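Local atomic coordinates of uncharacterized protein (Sinorhizobium meliloti, PDB entry 3U5R), a protein that is of unknown function but belongs to the AhpC/TSA family of thioredoxin-fold proteins, so it is probably an antioxidant oxidoreductase. Residues Q133-D146 with V196-G208. Residues are numbered along the deposited sequence; the frame is centred on the assembly and turned at random.
Sequences QSVAKAYGAACTPD and VPSIGCNIKWTAG
With CG of Gln133 anti to its own carbonyl carbon (chi1 -38°) and the chain extended beyond, the amide reaches the backbone of Lys204-Thr206; Trp205, CG placed likewise (chi1 -56°), brings its indole against helix 134-139. This thioredoxin-fold chain carries its C-terminal strand 199-202 antiparallel to 143-144, the short strand before cis-Pro145, a proline that is a hallmark of the fold. Gln133 OE1 takes the N-H of Thr206 at 2.9 Å, nearly straight (168°), while NE2 gives one proton to Lys204 O, which lies in the amide plane, and another to Ser100 O. An alanine here is likely to leave Thr206 N, Lys204 O and Ser100 O without their amide mate. Ile203 CG2 sits over the centre of one face of the Trp205 ring. Separately, Ala136 CB approaches Trp205 CH2 at 3.8 Å. Ile203 CD1 meets Ala141 CB. Between the strands, Thr144 N bonds Cys201 O at 2.9 Å; just past the strand ends, Ile203 N bonds Ala142 O. Beyond the cis-proline, Ser198 OG donates to Pro145 O in the carbonyl plane, 2.9 Å away. A water in the indole plane accepts from Trp205 NE1 and donates to Ala142 O at 2.7 Å.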
# COMPACT_ATOMS: atom_id res chain seq x y z
N GLN A 133 -12.37 8.66 -2.60
CA GLN A 133 -11.29 8.32 -3.58
C GLN A 133 -10.41 9.49 -3.88
O GLN A 133 -9.60 9.39 -4.78
CB GLN A 133 -11.84 7.67 -4.88
CG GLN A 133 -13.01 6.71 -4.54
CD GLN A 133 -13.52 5.93 -5.73
OE1 GLN A 133 -13.92 6.53 -6.71
NE2 GLN A 133 -13.47 4.58 -5.65
N SER A 134 -10.53 10.58 -3.12
CA SER A 134 -9.62 11.74 -3.37
C SER A 134 -8.15 11.34 -3.09
O SER A 134 -7.25 11.76 -3.78
CB SER A 134 -10.02 12.95 -2.50
OG SER A 134 -9.71 12.67 -1.15
N VAL A 135 -7.89 10.50 -2.09
CA VAL A 135 -6.49 10.14 -1.85
C VAL A 135 -5.92 9.23 -2.97
O VAL A 135 -4.84 9.51 -3.45
CB VAL A 135 -6.29 9.53 -0.42
CG1 VAL A 135 -4.84 9.11 -0.19
CG2 VAL A 135 -6.87 10.56 0.67
N ALA A 136 -6.63 8.18 -3.38
CA ALA A 136 -6.17 7.37 -4.49
C ALA A 136 -5.85 8.29 -5.71
O ALA A 136 -4.83 8.13 -6.39
CB ALA A 136 -7.27 6.32 -4.86
N LYS A 137 -6.73 9.26 -5.96
CA LYS A 137 -6.47 10.19 -7.09
C LYS A 137 -5.27 11.09 -6.91
O LYS A 137 -4.47 11.27 -7.86
CB LYS A 137 -7.70 11.08 -7.34
CG LYS A 137 -8.92 10.40 -7.88
CD LYS A 137 -9.94 11.54 -8.33
CE LYS A 137 -11.40 11.20 -8.05
NZ LYS A 137 -12.27 12.45 -8.10
N ALA A 138 -5.05 11.60 -5.68
CA ALA A 138 -3.85 12.44 -5.42
C ALA A 138 -2.53 11.65 -5.53
O ALA A 138 -1.54 12.23 -5.95
CB ALA A 138 -3.92 13.17 -4.00
N TYR A 139 -2.51 10.36 -5.15
CA TYR A 139 -1.28 9.54 -5.26
C TYR A 139 -1.09 9.04 -6.67
O TYR A 139 0.05 8.70 -7.06
CB TYR A 139 -1.34 8.33 -4.25
CG TYR A 139 -0.82 8.72 -2.88
CD1 TYR A 139 -1.55 9.55 -2.08
CD2 TYR A 139 0.45 8.36 -2.46
CE1 TYR A 139 -1.09 9.96 -0.87
CE2 TYR A 139 0.92 8.80 -1.20
CZ TYR A 139 0.16 9.58 -0.44
OH TYR A 139 0.63 10.03 0.76
N GLY A 140 -2.18 9.06 -7.44
CA GLY A 140 -2.21 8.48 -8.78
C GLY A 140 -2.11 6.95 -8.72
O GLY A 140 -1.45 6.35 -9.59
N ALA A 141 -2.77 6.34 -7.72
CA ALA A 141 -3.01 4.90 -7.70
C ALA A 141 -3.94 4.46 -8.83
O ALA A 141 -4.93 5.15 -9.16
CB ALA A 141 -3.60 4.45 -6.30
N ALA A 142 -3.62 3.31 -9.42
CA ALA A 142 -4.42 2.78 -10.53
C ALA A 142 -4.97 1.36 -10.27
O ALA A 142 -5.97 0.99 -10.83
CB ALA A 142 -3.60 2.73 -11.83
N CYS A 143 -4.30 0.58 -9.42
CA CYS A 143 -4.72 -0.81 -9.20
C CYS A 143 -4.45 -1.25 -7.76
O CYS A 143 -3.83 -0.50 -6.94
CB CYS A 143 -3.89 -1.69 -10.16
SG CYS A 143 -2.10 -1.60 -9.84
N THR A 144 -4.88 -2.45 -7.41
CA THR A 144 -4.58 -2.97 -6.06
C THR A 144 -3.83 -4.26 -6.33
O THR A 144 -4.34 -5.09 -7.08
CB THR A 144 -5.90 -3.24 -5.26
OG1 THR A 144 -6.68 -4.19 -5.99
CG2 THR A 144 -6.73 -1.89 -5.03
N PRO A 145 -2.67 -4.47 -5.70
CA PRO A 145 -2.02 -3.59 -4.76
C PRO A 145 -1.19 -2.57 -5.53
O PRO A 145 -0.64 -2.90 -6.59
CB PRO A 145 -1.07 -4.50 -4.04
CG PRO A 145 -0.63 -5.54 -5.12
CD PRO A 145 -1.86 -5.68 -5.99
N ASP A 146 -1.06 -1.35 -4.99
CA ASP A 146 -0.18 -0.31 -5.59
C ASP A 146 0.69 0.24 -4.47
O ASP A 146 0.15 0.79 -3.50
CB ASP A 146 -1.06 0.82 -6.19
CG ASP A 146 -0.40 1.50 -7.38
OD1 ASP A 146 0.85 1.41 -7.50
OD2 ASP A 146 -1.14 2.07 -8.20
N VAL A 196 9.79 -2.82 -11.28
CA VAL A 196 8.71 -3.39 -12.13
C VAL A 196 7.36 -2.90 -11.65
O VAL A 196 7.08 -2.97 -10.46
CB VAL A 196 8.78 -4.89 -12.05
CG1 VAL A 196 7.64 -5.54 -12.93
CG2 VAL A 196 10.28 -5.38 -12.43
N PRO A 197 6.49 -2.46 -12.56
CA PRO A 197 5.19 -1.98 -12.14
C PRO A 197 4.35 -3.09 -11.47
O PRO A 197 4.45 -4.24 -11.90
CB PRO A 197 4.50 -1.55 -13.45
CG PRO A 197 5.68 -1.36 -14.47
CD PRO A 197 6.80 -2.24 -14.01
N SER A 198 3.52 -2.77 -10.47
CA SER A 198 2.68 -3.84 -9.93
C SER A 198 1.54 -4.02 -10.90
O SER A 198 1.26 -3.15 -11.74
CB SER A 198 2.12 -3.48 -8.54
OG SER A 198 1.40 -2.26 -8.62
N ILE A 199 0.86 -5.14 -10.76
CA ILE A 199 -0.32 -5.48 -11.54
C ILE A 199 -1.39 -5.81 -10.58
O ILE A 199 -1.12 -6.50 -9.58
CB ILE A 199 -0.06 -6.75 -12.32
CG1 ILE A 199 1.12 -6.52 -13.27
CG2 ILE A 199 -1.37 -7.19 -13.12
CD1 ILE A 199 0.75 -5.80 -14.54
N GLY A 200 -2.60 -5.35 -10.85
CA GLY A 200 -3.74 -5.87 -10.05
C GLY A 200 -5.10 -5.57 -10.66
O GLY A 200 -5.19 -5.14 -11.78
N CYS A 201 -6.16 -5.73 -9.88
CA CYS A 201 -7.44 -5.25 -10.25
C CYS A 201 -7.43 -3.74 -10.27
O CYS A 201 -6.88 -3.13 -9.35
CB CYS A 201 -8.42 -5.72 -9.19
SG CYS A 201 -8.58 -7.60 -9.31
N ASN A 202 -8.07 -3.12 -11.28
CA ASN A 202 -8.23 -1.67 -11.23
C ASN A 202 -8.91 -1.28 -9.92
O ASN A 202 -9.77 -2.01 -9.38
CB ASN A 202 -8.98 -1.05 -12.44
CG ASN A 202 -10.42 -1.56 -12.55
OD1 ASN A 202 -10.66 -2.76 -12.52
ND2 ASN A 202 -11.40 -0.63 -12.62
N ILE A 203 -8.49 -0.13 -9.39
CA ILE A 203 -9.27 0.58 -8.39
C ILE A 203 -10.69 0.74 -8.90
O ILE A 203 -10.94 1.18 -10.03
CB ILE A 203 -8.58 1.96 -8.03
CG1 ILE A 203 -7.18 1.64 -7.47
CG2 ILE A 203 -9.50 2.85 -7.09
CD1 ILE A 203 -6.64 2.40 -6.36
N LYS A 204 -11.65 0.42 -8.05
CA LYS A 204 -13.03 0.51 -8.50
C LYS A 204 -13.57 1.92 -8.25
O LYS A 204 -14.20 2.17 -7.23
CB LYS A 204 -13.84 -0.56 -7.77
CG LYS A 204 -13.27 -1.97 -8.02
CD LYS A 204 -13.30 -2.25 -9.53
CE LYS A 204 -13.10 -3.73 -9.90
NZ LYS A 204 -11.67 -4.07 -10.18
N TRP A 205 -13.28 2.82 -9.20
CA TRP A 205 -13.71 4.21 -9.15
C TRP A 205 -15.25 4.24 -9.13
O TRP A 205 -15.89 3.45 -9.82
CB TRP A 205 -13.22 4.92 -10.42
CG TRP A 205 -11.75 4.78 -10.54
CD1 TRP A 205 -11.06 4.01 -11.41
CD2 TRP A 205 -10.76 5.43 -9.69
NE1 TRP A 205 -9.69 4.14 -11.18
CE2 TRP A 205 -9.49 5.01 -10.14
CE3 TRP A 205 -10.84 6.30 -8.59
CZ2 TRP A 205 -8.30 5.43 -9.52
CZ3 TRP A 205 -9.63 6.75 -7.99
CH2 TRP A 205 -8.39 6.30 -8.47
N THR A 206 -15.82 5.11 -8.30
CA THR A 206 -17.28 5.35 -8.31
C THR A 206 -17.63 5.95 -9.69
O THR A 206 -16.85 6.75 -10.20
CB THR A 206 -17.66 6.33 -7.22
OG1 THR A 206 -17.12 7.61 -7.57
CG2 THR A 206 -17.04 5.95 -5.94
N ALA A 207 -18.76 5.54 -10.29
CA ALA A 207 -19.22 6.11 -11.61
C ALA A 207 -19.11 7.63 -11.54
O ALA A 207 -19.79 8.25 -10.73
N GLY A 208 -18.23 8.22 -12.35
CA GLY A 208 -17.76 9.62 -12.15
C GLY A 208 -16.70 9.75 -11.05
O GLY A 208 -15.48 9.63 -11.26
O HOH W 1 -7.40 2.74 -12.26
O HOH W 2 -9.47 -3.34 -6.91
O HOH W 3 2.76 -0.14 -7.21